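Local coordinates for copper-containing nitrite reductase (Hyphomicrobium denitrificans 1NES1, PDB 6TFO), which reduces nitrite to nitric oxide as a homotrimeric copper enzyme in which an extra cupredoxin domain is tethered to the two-domain catalytic core, at the interface of chains A and B. Residues are numbered along the deposited sequence; one frame, centred on the assembly and turned at random. Chains: chain A/B, Copper-containing nitrite reductase.

Three patches of one interface between neighbouring copies of this homotrimeric enzyme are described. Contact 1 is the type 2 copper site, where histidines of both chains converge. Contact 3 lies beside it, the C-alpha centres being about 7 Å apart; the two share A:Thr393 of strand 393-396, and chain A strand 365-370 gives a residue to each. The C-alpha centre of contact 2 lies about 19 Å from that of contact 1 and about 24 Å from that of contact 3; in contact 2, strands 67-73 and 100-106 of chain A receive a loop of chain B. Catalytic seam and tethered-domain docking therefore belong to one subunit contact.

Contact 1: the interface of chains A and B. Residues chain A 368, 392-393, 419; chain B 227, 262, 399.
The imidazole of B:His227 stacks on that of A:His368, planes 28° apart, with A:His368 CE1 over its centre; A:His419 CE1 and B:Gly399 O lie in plane at its edge. One face of A:His368 carries B:His227 CE1 and, farther off, A:His419 NE2, both toward the rim. A:His419 meets B:His227 and B:His262 edge to face, with B:His262 CD2 and A:His368 CD2 at its in-plane edge. B:Gly399 CA makes a CH-pi contact over one face of A:His419, toward the rim, 3.5 Å from the centroid; glycine suits the place, having no side chain to hold the backbone away.

A:His419 NE2 lies 3.0 Å from B:His227 NE2 and 3.1 Å from B:His262 NE2, as expected of imidazoles directed at one copper.

A:Thr393 OG1 donates to B:Gly399 O at 2.8 Å, from above the carbonyl plane. A:His368 is the catalytic histidine beside the copper, not a ligand; chi1 170° carries its ring toward B:His227 and chi2 88° turns ND1 to A:Gln392 O at 2.8 Å, steadying the stack. A:Gln392 OE1 accepts a weak bond from B:His227 ND1.

This type 2 copper site lies between subunits: ligands B:His227 and B:His262, ending strand 257-262, face A:His419, just after strand 412-418.

Contact 2: the interface of chains A and B. Residues chain A 26, 29, 67, 69, 102, 104; chain B 221, 266-267.
A hydrogen bond joins A:Ser104 to B:Pro266, and with it the plastocyanin-like cupredoxin domain of chain A to a loop of chain B's catalytic core. The hydroxyl OG of A:Ser104 donates to the carbonyl O of B:Pro266 at 2.7 Å, with the donor tilted 34° from the carbonyl plane. A chi1 of 55° tucks OG over the backbone, flanked by N and C, and turns it toward this acceptor. Serine suits the strand surface here, being small enough to let the proline approach and still able to donate.

Within chain A, the backbone N of A:Ser26 donates to A:Thr67 OG1 at 2.9 Å, which ties the first modelled residue to strand 67-73.

Apolar packing gathers round the B:Pro266 ring, a compact, rigid group that packs against the strands. The methyl CG2 of A:Thr67 meets its CG at 4.0 Å, the two side chains crossing at about a right angle. A:Pro29 faces the same ring more loosely.

Elsewhere, polar groups pack against carbon. B:Ile221 brings CD1 beside the backbone O of A:Ser104. The extended A:Gln69 lays its amide against B:Ser267, with NE2 3.6 Å from CB, and A:Thr102 OG1 approaches the same CB at 3.7 Å. The B:Pro266-B:Ser267 peptide is cis, unusual where the second residue is not proline, in the segment following the type 2 copper ligand B:His262 and the type 1 ligand B:Cys263.

Contact 3: the interface of chains A and B. Residues chain A 366, 393, 395; chain B 364, 380, 397-398, 400.
An extended Pro-Pro segment just before strand 400-407 of chain B packs against strands 365-370 and 393-396 of chain A, in the cupredoxin core of this copper nitrite reductase. B:Pro397 meets A:Ser366, A:Ser395 and A:Thr393: its CB lies 3.6 Å from A:Ser366 CB and an equal distance from A:Ser395 OG, while its CG faces the A:Thr393 methyl CG2 at 4.0 Å. The side chains of A:Thr393 and B:Pro397 run antiparallel alongside each other. Prolines suit the place because they keep the segment stiff and offer carbon to the neighbour. B:Pro398 continues that surface, its CD 3.4 Å from A:Ser366 OG.

Water 1 joins the chains at the edge of the proline packing. It hydrogen-bonds A:Ser366 OG at 2.7 Å, A:Ser395 OG at 2.8 Å and B:Thr364 OG1 at 2.9 Å. Both serines have OG anti to the carbonyl carbon (chi1 -60° for A:Ser366), which brings the two hydroxyls to the same water. Short hydroxyl side chains suit this place, since they can reach one water from both chains and can donate or accept a hydrogen bond. To one side, B:Leu380 of the 3-10 helix 379-381 extends CD2 to 4.2 Å from A:Thr393 O.

Contact 1: the interface of chains A and B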
loop_
_atom_site.group_PDB
_atom_site.type_symbol
_atom_site.label_atom_id
_atom_site.label_comp_id
_atom_site.label_asym_id
_atom_site.label_seq_id
_atom_site.Cartn_x
_atom_site.Cartn_y
_atom_site.Cartn_z
ATOM N N HIS A 368 13.675 -40.615 -8.986
ATOM C CA HIS A 368 14.696 -40.886 -10.026
ATOM C C HIS A 368 16.066 -40.887 -9.371
ATOM O O HIS A 368 16.263 -40.135 -8.390
ATOM C CB HIS A 368 14.621 -39.843 -11.136
ATOM C CG HIS A 368 15.753 -39.891 -12.110
ATOM N ND1 HIS A 368 15.726 -40.696 -13.228
ATOM C CD2 HIS A 368 16.921 -39.209 -12.163
ATOM C CE1 HIS A 368 16.838 -40.528 -13.918
ATOM N NE2 HIS A 368 17.593 -39.616 -13.289
ATOM N N GLN A 392 13.122 -45.255 -15.920
ATOM C CA GLN A 392 13.970 -44.083 -15.534
ATOM C C GLN A 392 13.430 -43.399 -14.274
ATOM O O GLN A 392 14.257 -43.056 -13.404
ATOM C CB GLN A 392 14.048 -43.031 -16.635
ATOM C CG GLN A 392 12.693 -42.449 -17.023
ATOM C CD GLN A 392 12.750 -41.930 -18.433
ATOM O OE1 GLN A 392 13.692 -41.222 -18.807
ATOM N NE2 GLN A 392 11.777 -42.349 -19.232
ATOM N N THR A 393 12.110 -43.208 -14.185
ATOM C CA THR A 393 11.458 -42.307 -13.200
ATOM C C THR A 393 10.040 -42.809 -12.881
ATOM O O THR A 393 9.270 -43.099 -13.844
ATOM C CB THR A 393 11.433 -40.875 -13.753
ATOM O OG1 THR A 393 12.754 -40.412 -14.062
ATOM C CG2 THR A 393 10.774 -39.919 -12.793
ATOM N N HIS A 419 12.098 -35.467 -9.673
ATOM C CA HIS A 419 12.527 -34.896 -10.980
ATOM C C HIS A 419 11.666 -33.673 -11.318
ATOM O O HIS A 419 11.807 -33.168 -12.451
ATOM C CB HIS A 419 12.526 -35.968 -12.085
ATOM C CG HIS A 419 13.624 -35.777 -13.077
ATOM N ND1 HIS A 419 13.612 -34.769 -14.010
ATOM C CD2 HIS A 419 14.778 -36.440 -13.276
ATOM C CE1 HIS A 419 14.698 -34.836 -14.753
ATOM N NE2 HIS A 419 15.426 -35.855 -14.332
ATOM N N HIS B 227 19.023 -40.375 -19.174
ATOM C CA HIS B 227 18.368 -41.288 -18.207
ATOM C C HIS B 227 18.656 -42.738 -18.618
ATOM O O HIS B 227 18.446 -43.622 -17.764
ATOM C CB HIS B 227 16.876 -40.946 -18.082
ATOM C CG HIS B 227 16.637 -39.690 -17.309
ATOM N ND1 HIS B 227 15.385 -39.336 -16.853
ATOM C CD2 HIS B 227 17.486 -38.733 -16.874
ATOM C CE1 HIS B 227 15.464 -38.207 -16.186
ATOM N NE2 HIS B 227 16.740 -37.814 -16.191
ATOM N N HIS B 262 18.654 -34.410 -20.641
ATOM C CA HIS B 262 18.593 -32.960 -20.306
ATOM C C HIS B 262 19.985 -32.453 -19.935
ATOM O O HIS B 262 20.819 -33.254 -19.527
ATOM C CB HIS B 262 17.554 -32.681 -19.199
ATOM C CG HIS B 262 17.756 -33.423 -17.913
ATOM N ND1 HIS B 262 18.746 -33.082 -17.002
ATOM C CD2 HIS B 262 17.059 -34.442 -17.363
ATOM C CE1 HIS B 262 18.670 -33.889 -15.968
ATOM N NE2 HIS B 262 17.654 -34.750 -16.177
ATOM N N GLY B 399 11.101 -35.631 -16.245
ATOM C CA GLY B 399 12.190 -36.624 -16.337
ATOM C C GLY B 399 11.647 -38.020 -16.636
ATOM O O GLY B 399 12.377 -39.008 -16.437
#

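Contact 2: the interface of chains A and B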
loop_
_atom_site.group_PDB
_atom_site.type_symbol
_atom_site.label_atom_id
_atom_site.label_comp_id
_atom_site.label_asym_id
_atom_site.label_seq_id
_atom_site.Cartn_x
_atom_site.Cartn_y
_atom_site.Cartn_z
ATOM N N SER A 26 29.423 -30.228 -8.769
ATOM C CA SER A 26 28.586 -30.713 -7.635
ATOM C C SER A 26 27.092 -30.620 -7.962
ATOM O O SER A 26 26.662 -29.803 -8.829
ATOM C CB SER A 26 28.876 -29.997 -6.328
ATOM O OG SER A 26 28.249 -30.633 -5.210
ATOM N N PRO A 29 25.219 -27.386 -5.249
ATOM C CA PRO A 29 25.918 -26.108 -5.430
ATOM C C PRO A 29 25.705 -25.191 -4.212
ATOM O O PRO A 29 24.624 -25.240 -3.630
ATOM C CB PRO A 29 25.257 -25.519 -6.691
ATOM C CG PRO A 29 23.875 -26.141 -6.737
ATOM C CD PRO A 29 24.082 -27.532 -6.178
ATOM N N THR A 67 31.100 -25.768 -6.160
ATOM C CA THR A 67 30.289 -25.268 -7.288
ATOM C C THR A 67 29.441 -24.120 -6.745
ATOM O O THR A 67 28.778 -24.317 -5.686
ATOM C CB THR A 67 29.387 -26.345 -7.892
ATOM O OG1 THR A 67 30.202 -27.422 -8.335
ATOM C CG2 THR A 67 28.589 -25.840 -9.076
ATOM N N GLN A 69 26.497 -21.216 -7.467
ATOM C CA GLN A 69 25.319 -20.763 -8.233
ATOM C C GLN A 69 24.967 -19.374 -7.704
ATOM O O GLN A 69 24.762 -19.229 -6.484
ATOM C CB GLN A 69 24.148 -21.722 -8.069
ATOM C CG GLN A 69 22.943 -21.363 -8.920
ATOM C CD GLN A 69 21.768 -22.277 -8.642
ATOM O OE1 GLN A 69 21.916 -23.485 -8.556
ATOM N NE2 GLN A 69 20.570 -21.722 -8.567
ATOM N N THR A 102 20.494 -16.918 -13.721
ATOM C CA THR A 102 21.381 -17.689 -12.828
ATOM C C THR A 102 22.542 -18.182 -13.686
ATOM O O THR A 102 22.362 -18.347 -14.925
ATOM C CB THR A 102 20.614 -18.744 -12.035
ATOM O OG1 THR A 102 20.552 -19.903 -12.856
ATOM C CG2 THR A 102 19.236 -18.281 -11.609
ATOM N N SER A 104 26.634 -20.407 -12.946
ATOM C CA SER A 104 27.447 -21.215 -12.017
ATOM C C SER A 104 28.851 -21.409 -12.572
ATOM O O SER A 104 29.119 -21.117 -13.758
ATOM C CB SER A 104 26.805 -22.529 -11.767
ATOM O OG SER A 104 26.576 -23.172 -13.011
ATOM N N ILE B 221 28.198 -22.583 -19.163
ATOM C CA ILE B 221 28.614 -24.012 -19.231
ATOM C C ILE B 221 27.349 -24.834 -19.529
ATOM O O ILE B 221 26.274 -24.469 -19.045
ATOM C CB ILE B 221 29.328 -24.406 -17.918
ATOM C CG1 ILE B 221 30.644 -23.635 -17.725
ATOM C CG2 ILE B 221 29.535 -25.912 -17.838
ATOM C CD1 ILE B 221 31.183 -23.653 -16.301
ATOM N N PRO B 266 24.201 -26.541 -13.178
ATOM C CA PRO B 266 23.347 -25.763 -12.271
ATOM C C PRO B 266 23.063 -24.355 -12.807
ATOM O O PRO B 266 23.933 -23.766 -13.450
ATOM C CB PRO B 266 24.180 -25.662 -10.982
ATOM C CG PRO B 266 25.233 -26.744 -11.097
ATOM C CD PRO B 266 25.502 -26.874 -12.580
ATOM N N SER B 267 21.865 -23.788 -12.599
ATOM C CA SER B 267 20.662 -24.410 -12.081
ATOM C C SER B 267 20.088 -25.330 -13.154
ATOM O O SER B 267 19.767 -24.860 -14.270
ATOM C CB SER B 267 19.641 -23.342 -11.687
ATOM O OG SER B 267 18.375 -23.885 -11.320
#

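Contact 3: the interface of chains A and B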
loop_
_atom_site.group_PDB
_atom_site.type_symbol
_atom_site.label_atom_id
_atom_site.label_comp_id
_atom_site.label_asym_id
_atom_site.label_seq_id
_atom_site.Cartn_x
_atom_site.Cartn_y
_atom_site.Cartn_z
ATOM N N SER A 366 8.397 -37.480 -8.461
ATOM C CA SER A 366 8.900 -38.105 -9.700
ATOM C C SER A 366 10.262 -38.734 -9.376
ATOM O O SER A 366 11.302 -38.157 -9.748
ATOM C CB SER A 366 8.936 -37.077 -10.812
ATOM O OG SER A 366 7.627 -36.567 -11.029
ATOM N N THR A 393 12.110 -43.208 -14.185
ATOM C CA THR A 393 11.458 -42.307 -13.200
ATOM C C THR A 393 10.040 -42.809 -12.881
ATOM O O THR A 393 9.270 -43.099 -13.844
ATOM C CB THR A 393 11.433 -40.875 -13.753
ATOM O OG1 THR A 393 12.754 -40.412 -14.062
ATOM C CG2 THR A 393 10.774 -39.919 -12.793
ATOM N N SER A 395 6.388 -41.939 -10.674
ATOM C CA SER A 395 5.421 -41.150 -9.863
ATOM C C SER A 395 5.028 -41.952 -8.624
ATOM O O SER A 395 4.510 -43.047 -8.800
ATOM C CB SER A 395 4.175 -40.778 -10.632
ATOM O OG SER A 395 4.510 -40.026 -11.777
ATOM N N THR B 364 3.825 -32.735 -14.059
ATOM C CA THR B 364 3.384 -34.057 -14.574
ATOM C C THR B 364 2.251 -33.836 -15.585
ATOM O O THR B 364 1.262 -33.186 -15.244
ATOM C CB THR B 364 2.952 -34.959 -13.406
ATOM O OG1 THR B 364 4.093 -35.150 -12.565
ATOM C CG2 THR B 364 2.391 -36.295 -13.846
ATOM N N LEU B 380 5.330 -45.971 -17.605
ATOM C CA LEU B 380 6.579 -45.439 -17.004
ATOM C C LEU B 380 7.705 -45.547 -18.028
ATOM O O LEU B 380 8.877 -45.474 -17.629
ATOM C CB LEU B 380 6.883 -46.182 -15.696
ATOM C CG LEU B 380 5.769 -46.099 -14.634
ATOM C CD1 LEU B 380 6.140 -46.820 -13.337
ATOM C CD2 LEU B 380 5.431 -44.644 -14.326
ATOM N N PRO B 397 5.603 -38.132 -15.630
ATOM C CA PRO B 397 6.270 -37.190 -14.741
ATOM C C PRO B 397 7.344 -36.407 -15.483
ATOM O O PRO B 397 7.774 -36.797 -16.557
ATOM C CB PRO B 397 6.913 -38.084 -13.677
ATOM C CG PRO B 397 7.167 -39.400 -14.406
ATOM C CD PRO B 397 6.067 -39.515 -15.443
ATOM N N PRO B 398 7.808 -35.272 -14.925
ATOM C CA PRO B 398 9.015 -34.631 -15.422
ATOM C C PRO B 398 10.189 -35.607 -15.269
ATOM O O PRO B 398 10.221 -36.304 -14.279
ATOM C CB PRO B 398 9.170 -33.413 -14.496
ATOM C CG PRO B 398 8.440 -33.834 -13.233
ATOM C CD PRO B 398 7.240 -34.593 -13.753
ATOM N N GLY B 400 10.392 -38.089 -17.069
ATOM C CA GLY B 400 9.718 -39.312 -17.517
ATOM C C GLY B 400 9.319 -39.212 -18.980
ATOM O O GLY B 400 9.207 -38.080 -19.528
HETATM O O HOH W 1 5.035 -37.369 -10.935
#